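Local structure of TRUD (Uncultured prochloron sp. 06037a, 4BS9) at the interface of chains A and B. The protein acts as a zinc-containing, ATP-dependent YcaO-family heterocyclase that adenylates and cyclises residues of cyanobactin precursor peptides such as that of trunkamide. Sequence-based numbering; all coordinates share one arbitrary frame. Chains: chain A/B, TRUD.

Contact 1: the interface of chains A and B. Residues chain A 256-259, 262, 302; chain B 94, 262, 265-266, 268-269.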
ATOM      1  N   LEU A 256     -12.118 -14.306  24.782  1.00 63.92           N
ATOM      2  CA  LEU A 256     -13.110 -13.639  25.605  1.00 62.25           C
ATOM      3  C   LEU A 256     -14.464 -14.033  25.051  1.00 61.67           C
ATOM      4  O   LEU A 256     -14.574 -14.339  23.871  1.00 63.24           O
ATOM      5  CB  LEU A 256     -12.991 -12.133  25.516  1.00 60.32           C
ATOM      6  CG  LEU A 256     -11.641 -11.509  25.778  1.00 59.91           C
ATOM      7  CD1 LEU A 256     -11.779 -10.009  25.635  1.00 59.33           C
ATOM      8  CD2 LEU A 256     -11.160 -11.859  27.163  1.00 62.91           C
ATOM      9  N   PRO A 257     -15.502 -14.030  25.890  1.00 61.46           N
ATOM     10  CA  PRO A 257     -16.836 -14.224  25.329  1.00 60.50           C
ATOM     11  C   PRO A 257     -17.121 -13.248  24.203  1.00 56.70           C
ATOM     12  O   PRO A 257     -17.687 -13.641  23.184  1.00 55.41           O
ATOM     13  CB  PRO A 257     -17.771 -13.960  26.520  1.00 61.63           C
ATOM     14  CG  PRO A 257     -16.892 -13.567  27.666  1.00 62.63           C
ATOM     15  CD  PRO A 257     -15.515 -14.038  27.356  1.00 63.09           C
ATOM     16  N   SER A 258     -16.698 -12.000  24.382  1.00 56.39           N
ATOM     17  CA  SER A 258     -16.920 -10.964  23.383  1.00 54.86           C
ATOM     18  C   SER A 258     -16.248 -11.286  22.041  1.00 53.81           C
ATOM     19  O   SER A 258     -16.814 -11.015  20.994  1.00 53.26           O
ATOM     20  CB  SER A 258     -16.489  -9.578  23.908  1.00 55.45           C
ATOM     21  OG  SER A 258     -15.082  -9.400  23.905  1.00 55.00           O
ATOM     22  N   THR A 259     -15.061 -11.881  22.050  1.00 53.17           N
ATOM     23  CA  THR A 259     -14.412 -12.193  20.785  1.00 52.23           C
ATOM     24  C   THR A 259     -15.043 -13.413  20.166  1.00 53.82           C
ATOM     25  O   THR A 259     -15.191 -13.497  18.953  1.00 55.44           O
ATOM     26  CB  THR A 259     -12.902 -12.429  20.914  1.00 52.95           C
ATOM     27  OG1 THR A 259     -12.640 -13.681  21.562  1.00 52.71           O
ATOM     28  CG2 THR A 259     -12.258 -11.267  21.672  1.00 55.54           C
ATOM     29  N   THR A 262     -18.231 -12.271  18.619  1.00 57.38           N
ATOM     30  CA  THR A 262     -18.004 -11.467  17.438  1.00 56.16           C
ATOM     31  C   THR A 262     -17.894 -12.400  16.231  1.00 56.78           C
ATOM     32  O   THR A 262     -18.614 -12.244  15.257  1.00 60.02           O
ATOM     33  CB  THR A 262     -16.743 -10.593  17.589  1.00 54.50           C
ATOM     34  OG1 THR A 262     -16.975  -9.605  18.592  1.00 54.63           O
ATOM     35  CG2 THR A 262     -16.419  -9.890  16.299  1.00 54.96           C
ATOM     36  N   GLN A 302      -7.686  -9.711  17.026  1.00 58.29           N
ATOM     37  CA  GLN A 302      -8.368  -9.020  18.116  1.00 57.81           C
ATOM     38  C   GLN A 302      -7.421  -8.206  18.947  1.00 57.66           C
ATOM     39  O   GLN A 302      -7.840  -7.351  19.713  1.00 58.04           O
ATOM     40  CB  GLN A 302      -9.105 -10.025  19.005  1.00 59.50           C
ATOM     41  CG  GLN A 302     -10.130 -10.861  18.257  1.00 59.30           C
ATOM     42  CD  GLN A 302     -11.224  -9.995  17.685  1.00 60.27           C
ATOM     43  OE1 GLN A 302     -12.140  -9.593  18.408  1.00 66.87           O
ATOM     44  NE2 GLN A 302     -11.122  -9.668  16.394  1.00 60.20           N
TER
ATOM     45  N   PHE B  94      -6.031 -14.309  26.834  1.00 57.57           N
ATOM     46  CA  PHE B  94      -6.257 -13.176  25.954  1.00 57.23           C
ATOM     47  C   PHE B  94      -5.441 -12.012  26.415  1.00 57.68           C
ATOM     48  O   PHE B  94      -4.778 -11.336  25.620  1.00 58.18           O
ATOM     49  CB  PHE B  94      -7.727 -12.764  25.931  1.00 57.79           C
ATOM     50  CG  PHE B  94      -7.983 -11.579  25.062  1.00 57.33           C
ATOM     51  CD1 PHE B  94      -8.054 -11.727  23.691  1.00 57.92           C
ATOM     52  CD2 PHE B  94      -8.083 -10.309  25.607  1.00 59.93           C
ATOM     53  CE1 PHE B  94      -8.261 -10.643  22.871  1.00 58.85           C
ATOM     54  CE2 PHE B  94      -8.294  -9.208  24.797  1.00 60.35           C
ATOM     55  CZ  PHE B  94      -8.388  -9.377  23.424  1.00 60.25           C
ATOM     56  N   THR B 262     -22.489  -7.953  16.144  1.00 57.38           N
ATOM     57  CA  THR B 262     -21.061  -7.935  15.912  1.00 56.16           C
ATOM     58  C   THR B 262     -20.485  -6.662  16.533  1.00 56.78           C
ATOM     59  O   THR B 262     -19.574  -6.723  17.345  1.00 60.02           O
ATOM     60  CB  THR B 262     -20.737  -8.021  14.408  1.00 54.50           C
ATOM     61  OG1 THR B 262     -21.110  -9.310  13.920  1.00 54.63           O
ATOM     62  CG2 THR B 262     -19.264  -7.832  14.164  1.00 54.96           C
ATOM     63  N   GLN B 265     -20.584  -6.458  20.371  1.00 53.66           N
ATOM     64  CA  GLN B 265     -19.652  -7.386  20.936  1.00 55.57           C
ATOM     65  C   GLN B 265     -18.185  -6.938  20.745  1.00 56.32           C
ATOM     66  O   GLN B 265     -17.359  -7.035  21.645  1.00 55.92           O
ATOM     67  CB  GLN B 265     -19.894  -8.717  20.276  1.00 57.53           C
ATOM     68  CG  GLN B 265     -19.642  -9.827  21.228  1.00 61.77           C
ATOM     69  CD  GLN B 265     -20.748  -9.997  22.241  1.00 60.55           C
ATOM     70  OE1 GLN B 265     -21.918  -9.890  21.909  1.00 58.55           O
ATOM     71  NE2 GLN B 265     -20.373 -10.298  23.487  1.00 62.38           N
ATOM     72  N   TRP B 266     -17.879  -6.436  19.560  1.00 55.68           N
ATOM     73  CA  TRP B 266     -16.590  -5.852  19.292  1.00 56.09           C
ATOM     74  C   TRP B 266     -16.302  -4.703  20.239  1.00 56.88           C
ATOM     75  O   TRP B 266     -15.190  -4.563  20.734  1.00 61.31           O
ATOM     76  CB  TRP B 266     -16.575  -5.347  17.868  1.00 56.49           C
ATOM     77  CG  TRP B 266     -15.282  -4.793  17.418  1.00 60.48           C
ATOM     78  CD1 TRP B 266     -14.037  -5.059  17.923  1.00 62.02           C
ATOM     79  CD2 TRP B 266     -15.087  -3.890  16.331  1.00 62.58           C
ATOM     80  NE1 TRP B 266     -13.079  -4.359  17.220  1.00 62.54           N
ATOM     81  CE2 TRP B 266     -13.699  -3.631  16.241  1.00 62.30           C
ATOM     82  CE3 TRP B 266     -15.954  -3.250  15.442  1.00 61.27           C
ATOM     83  CZ2 TRP B 266     -13.166  -2.769  15.297  1.00 61.24           C
ATOM     84  CZ3 TRP B 266     -15.425  -2.403  14.502  1.00 61.87           C
ATOM     85  CH2 TRP B 266     -14.042  -2.168  14.434  1.00 62.66           C
ATOM     86  N   ALA B 268     -17.551  -4.244  23.244  1.00 53.36           N
ATOM     87  CA  ALA B 268     -17.295  -4.782  24.561  1.00 52.98           C
ATOM     88  C   ALA B 268     -15.831  -5.178  24.646  1.00 54.35           C
ATOM     89  O   ALA B 268     -15.138  -4.791  25.585  1.00 56.42           O
ATOM     90  CB  ALA B 268     -18.183  -5.980  24.839  1.00 54.34           C
ATOM     91  N   THR B 269     -15.343  -5.931  23.667  1.00 52.10           N
ATOM     92  CA  THR B 269     -13.934  -6.259  23.668  1.00 53.93           C
ATOM     93  C   THR B 269     -13.110  -4.990  23.912  1.00 55.20           C
ATOM     94  O   THR B 269     -12.244  -4.953  24.770  1.00 58.02           O
ATOM     95  CB  THR B 269     -13.485  -6.859  22.342  1.00 54.67           C
ATOM     96  OG1 THR B 269     -14.336  -7.942  21.991  1.00 58.72           O
ATOM     97  CG2 THR B 269     -12.106  -7.380  22.461  1.00 57.59           C
TER
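In this heterocyclase of the YcaO family, the long helix 257-283 of one subunit meets its own copy in the other across a two-fold axis, so that the first turns of the chain A helix lie against B:Gln265 and B:Thr269. The polar part of the contact is a hydroxyl pair: A:Ser258 OG and B:Thr269 OG1 are hydrogen-bonded at 2.5 Å, the donor undecided. A:Ser258 OG sits in the crowded position between its backbone N and carbonyl carbon (chi1 76°). B:Thr269 OG1 also donates back to B:Gln265 O, 3.2 Å away and above the carbonyl plane. A:Thr262 OG1 is likewise turned onto its own helix, 2.8 Å from A:Ser258 O. Van der Waals contacts surround this pair. B:Gln265, bent at chi2, lays its CG alongside A:Ser258 CA at 3.7 Å, while the methyls A:Thr259 CG2 and B:Thr269 CG2 meet at 4.0 Å. Beside the 257-283 pair, A:Leu256, just before its helix, crosses B:Phe94 of helix 89-97 at about a right angle, its CD1 over one ring face, 3.9 Å from the centroid and offset toward the rim. The ring reaches there with CG anti to the backbone N (chi1 179°), and its CE1 touches A:Gln302 CB at 4.0 Å. An alanine in place of B:Phe94 would probably leave the A:Leu256 methyls poorly packed and loosen this flank.

Contact 2: the interface of chains A and B. Residues chain A 193-195, 253-255, 303; chain B 27-28, 90, 93-94, 97.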
ATOM      1  N   GLY A 193      -9.654 -18.130  19.934  1.00 60.92           N
ATOM      2  CA  GLY A 193      -8.360 -17.496  19.710  1.00 62.66           C
ATOM      3  C   GLY A 193      -8.401 -15.983  19.498  1.00 60.78           C
ATOM      4  O   GLY A 193      -9.453 -15.382  19.294  1.00 61.43           O
ATOM      5  N   SER A 194      -7.220 -15.385  19.543  1.00 60.43           N
ATOM      6  CA  SER A 194      -7.042 -13.947  19.382  1.00 58.86           C
ATOM      7  C   SER A 194      -7.203 -13.491  17.938  1.00 56.88           C
ATOM      8  O   SER A 194      -7.270 -12.285  17.681  1.00 52.52           O
ATOM      9  CB  SER A 194      -5.646 -13.551  19.870  1.00 59.37           C
ATOM     10  OG  SER A 194      -4.656 -14.365  19.258  1.00 58.05           O
ATOM     11  N   ILE A 195      -7.209 -14.436  16.995  1.00 55.62           N
ATOM     12  CA  ILE A 195      -7.473 -14.102  15.610  1.00 53.86           C
ATOM     13  C   ILE A 195      -8.552 -15.002  15.048  1.00 53.36           C
ATOM     14  O   ILE A 195      -8.448 -16.218  15.104  1.00 52.87           O
ATOM     15  CB  ILE A 195      -6.230 -14.218  14.740  1.00 55.87           C
ATOM     16  CG1 ILE A 195      -5.035 -13.549  15.405  1.00 57.19           C
ATOM     17  CG2 ILE A 195      -6.500 -13.585  13.382  1.00 56.77           C
ATOM     18  CD1 ILE A 195      -3.753 -13.720  14.616  1.00 58.35           C
ATOM     19  N   ARG A 253      -5.585 -21.587  23.416  1.00 94.52           N
ATOM     20  CA  ARG A 253      -6.436 -20.572  22.757  1.00 89.28           C
ATOM     21  C   ARG A 253      -7.034 -19.478  23.648  1.00 83.15           C
ATOM     22  O   ARG A 253      -7.835 -19.754  24.537  1.00 83.35           O
ATOM     23  CB  ARG A 253      -7.595 -21.254  22.015  1.00 89.20           C
ATOM     24  CG  ARG A 253      -7.201 -21.991  20.743  1.00 91.16           C
ATOM     25  CD  ARG A 253      -6.645 -21.048  19.686  1.00 92.11           C
ATOM     26  NE  ARG A 253      -6.090 -21.761  18.531  1.00 92.07           N
ATOM     27  CZ  ARG A 253      -4.793 -21.970  18.299  1.00 91.10           C
ATOM     28  NH1 ARG A 253      -3.856 -21.532  19.147  1.00 88.81           N
ATOM     29  NH2 ARG A 253      -4.431 -22.639  17.202  1.00 88.13           N
ATOM     30  N   ALA A 254      -6.678 -18.232  23.353  1.00 75.31           N
ATOM     31  CA  ALA A 254      -7.251 -17.073  24.030  1.00 73.37           C
ATOM     32  C   ALA A 254      -8.637 -16.744  23.500  1.00 70.44           C
ATOM     33  O   ALA A 254      -8.840 -16.674  22.300  1.00 68.43           O
ATOM     34  CB  ALA A 254      -6.362 -15.867  23.826  1.00 75.11           C
ATOM     35  N   THR A 255      -9.581 -16.497  24.395  1.00 69.28           N
ATOM     36  CA  THR A 255     -10.970 -16.309  23.996  1.00 66.62           C
ATOM     37  C   THR A 255     -11.693 -15.528  25.097  1.00 67.97           C
ATOM     38  O   THR A 255     -11.839 -16.013  26.227  1.00 71.02           O
ATOM     39  CB  THR A 255     -11.683 -17.683  23.746  1.00 67.86           C
ATOM     40  OG1 THR A 255     -10.861 -18.541  22.939  1.00 71.26           O
ATOM     41  CG2 THR A 255     -13.037 -17.524  23.043  1.00 65.48           C
ATOM     42  N   THR A 303      -6.137  -8.478  18.808  1.00 61.43           N
ATOM     43  CA  THR A 303      -5.144  -7.768  19.588  1.00 67.30           C
ATOM     44  C   THR A 303      -4.641  -6.545  18.837  1.00 66.16           C
ATOM     45  O   THR A 303      -4.439  -5.496  19.445  1.00 66.20           O
ATOM     46  CB  THR A 303      -4.003  -8.709  19.976  1.00 70.28           C
ATOM     47  OG1 THR A 303      -3.439  -9.273  18.793  1.00 74.40           O
ATOM     48  CG2 THR A 303      -4.549  -9.842  20.864  1.00 70.75           C
TER
ATOM     49  N   GLU B  27      -0.407 -18.691  19.172  1.00 66.17           N
ATOM     50  CA  GLU B  27      -0.947 -18.442  17.846  1.00 68.67           C
ATOM     51  C   GLU B  27      -0.400 -17.171  17.187  1.00 70.73           C
ATOM     52  O   GLU B  27      -0.490 -17.035  15.972  1.00 77.19           O
ATOM     53  CB  GLU B  27      -2.483 -18.506  17.835  1.00 69.06           C
ATOM     54  CG  GLU B  27      -3.263 -17.284  18.290  1.00 70.90           C
ATOM     55  CD  GLU B  27      -4.773 -17.497  18.128  1.00 75.21           C
ATOM     56  OE1 GLU B  27      -5.315 -17.293  17.005  1.00 77.86           O
ATOM     57  OE2 GLU B  27      -5.415 -17.882  19.131  1.00 73.46           O
ATOM     58  N   GLN B  28       0.195 -16.267  17.960  1.00 71.95           N
ATOM     59  CA  GLN B  28       0.826 -15.064  17.392  1.00 73.35           C
ATOM     60  C   GLN B  28       2.341 -15.016  17.676  1.00 74.57           C
ATOM     61  O   GLN B  28       2.928 -13.932  17.774  1.00 73.18           O
ATOM     62  CB  GLN B  28       0.154 -13.793  17.938  1.00 74.65           C
ATOM     63  CG  GLN B  28      -1.363 -13.796  17.856  1.00 79.26           C
ATOM     64  CD  GLN B  28      -1.961 -12.410  17.666  1.00 83.78           C
ATOM     65  OE1 GLN B  28      -1.347 -11.541  17.054  1.00 85.26           O
ATOM     66  NE2 GLN B  28      -3.182 -12.209  18.165  1.00 86.36           N
ATOM     67  N   GLU B  90      -8.842 -19.492  29.136  1.00 74.31           N
ATOM     68  CA  GLU B  90      -9.273 -18.844  27.882  1.00 73.24           C
ATOM     69  C   GLU B  90      -9.092 -17.344  27.970  1.00 69.18           C
ATOM     70  O   GLU B  90      -8.479 -16.730  27.109  1.00 64.16           O
ATOM     71  CB  GLU B  90     -10.754 -19.131  27.593  1.00 76.46           C
ATOM     72  CG  GLU B  90     -11.024 -20.424  26.857  1.00 82.21           C
ATOM     73  CD  GLU B  90     -10.941 -21.656  27.738  1.00 93.46           C
ATOM     74  OE1 GLU B  90     -10.356 -21.604  28.849  1.00 99.59           O
ATOM     75  OE2 GLU B  90     -11.470 -22.704  27.306  1.00107.34           O
ATOM     76  N   ALA B  93      -5.532 -16.065  28.970  1.00 62.78           N
ATOM     77  CA  ALA B  93      -4.723 -16.135  27.754  1.00 62.38           C
ATOM     78  C   ALA B  93      -4.848 -14.907  26.876  1.00 60.24           C
ATOM     79  O   ALA B  93      -3.880 -14.511  26.237  1.00 64.30           O
ATOM     80  CB  ALA B  93      -5.088 -17.357  26.947  1.00 62.38           C
ATOM     81  N   PHE B  94      -6.031 -14.309  26.834  1.00 57.57           N
ATOM     82  CA  PHE B  94      -6.257 -13.176  25.954  1.00 57.23           C
ATOM     83  C   PHE B  94      -5.441 -12.012  26.415  1.00 57.68           C
ATOM     84  O   PHE B  94      -4.778 -11.336  25.620  1.00 58.18           O
ATOM     85  CB  PHE B  94      -7.727 -12.764  25.931  1.00 57.79           C
ATOM     86  CG  PHE B  94      -7.983 -11.579  25.062  1.00 57.33           C
ATOM     87  CD1 PHE B  94      -8.054 -11.727  23.691  1.00 57.92           C
ATOM     88  CD2 PHE B  94      -8.083 -10.309  25.607  1.00 59.93           C
ATOM     89  CE1 PHE B  94      -8.261 -10.643  22.871  1.00 58.85           C
ATOM     90  CE2 PHE B  94      -8.294  -9.208  24.797  1.00 60.35           C
ATOM     91  CZ  PHE B  94      -8.388  -9.377  23.424  1.00 60.25           C
ATOM     92  N   GLU B  97      -1.815 -12.758  25.994  1.00 64.49           N
ATOM     93  CA  GLU B  97      -1.463 -12.552  24.582  1.00 68.24           C
ATOM     94  C   GLU B  97      -1.283 -11.047  24.314  1.00 66.58           C
ATOM     95  O   GLU B  97      -0.552 -10.675  23.420  1.00 68.56           O
ATOM     96  CB  GLU B  97      -2.501 -13.174  23.614  1.00 71.22           C
ATOM     97  CG  GLU B  97      -2.146 -13.127  22.112  1.00 73.20           C
ATOM     98  CD  GLU B  97      -1.855 -14.498  21.491  1.00 78.00           C
ATOM     99  OE1 GLU B  97      -2.817 -15.268  21.279  1.00 77.01           O
ATOM    100  OE2 GLU B  97      -0.675 -14.814  21.183  1.00 85.87           O
TER
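Helix 89-97 of chain B and the turn at B:Glu27 and B:Gln28, after strand 21-26 in the region of the winged helix-turn-helix family, dock onto loops and a strand start of chain A. A:Ser194 is the polar centre. Its OG, in the crowded position between backbone N and carbonyl carbon (chi1 52°), is gripped from two sides. B:Gln28 NE2 donates to it over 2.8 Å in a nearly straight bond (169° at H), with the oxygen almost in the amide plane. The same hydroxyl donates to B:Glu97 OE1 at 2.9 Å, meeting that carboxylate from above its plane. B:Gln28 NE2 also reaches A:Thr303 OG1, 3.0 Å away, the two side chains running tip to tip; this oxygen is tilted from the amide plane. Two hydroxyls of chain A thus fix the rotation of the amide, while A:Ile195 CD1 packs against B:Gln28 CD at 3.8 Å. B:Glu27, extended beyond CG, presents its carboxylate to the backbone: OE2 and OE1 receive weak hydrogen bonds from A:Ser194 N and A:Ile195 N. A:Arg253 crosses the same side chain obliquely, its NH1 4.0 Å from B:Glu27 OE2 in a long salt bridge with the two charged planes 47° apart; this charge is likely to help keep the glutamate ionised. Farther along, A:Thr255 N donates to B:Glu90 O over 2.9 Å, from above the carbonyl plane, and A:Thr255 OG1 accepts from A:Gly193 N, tying the two chain A loops together. Between these polar ends A:Ala254 CB rests on the helix backbone, 3.4 Å from B:Phe94 CA. In the fold, the chain A side comprises the start of strand 195-202, the loop leading into helix 257-283 and the turn after strand 296-301.

The C-alpha centres of contact 1 and contact 2 lie about 11 Å apart, and the two patches form one continuous stretch of the interface between chains A and B. B:Phe94 belongs to both, its ring turned to contact 1 and its backbone to contact 2. On chain A, the segment 253-259 runs from contact 2 into contact 1, and the neighbours A:Gln302 and A:Thr303 are split between contact 1 and contact 2. Helix packing and docking of the N-terminal region are therefore probably coupled. Two-fold symmetry repeats both patches with the chains exchanged, an arrangement consistent with a dimer, though the structure alone does not establish one in solution.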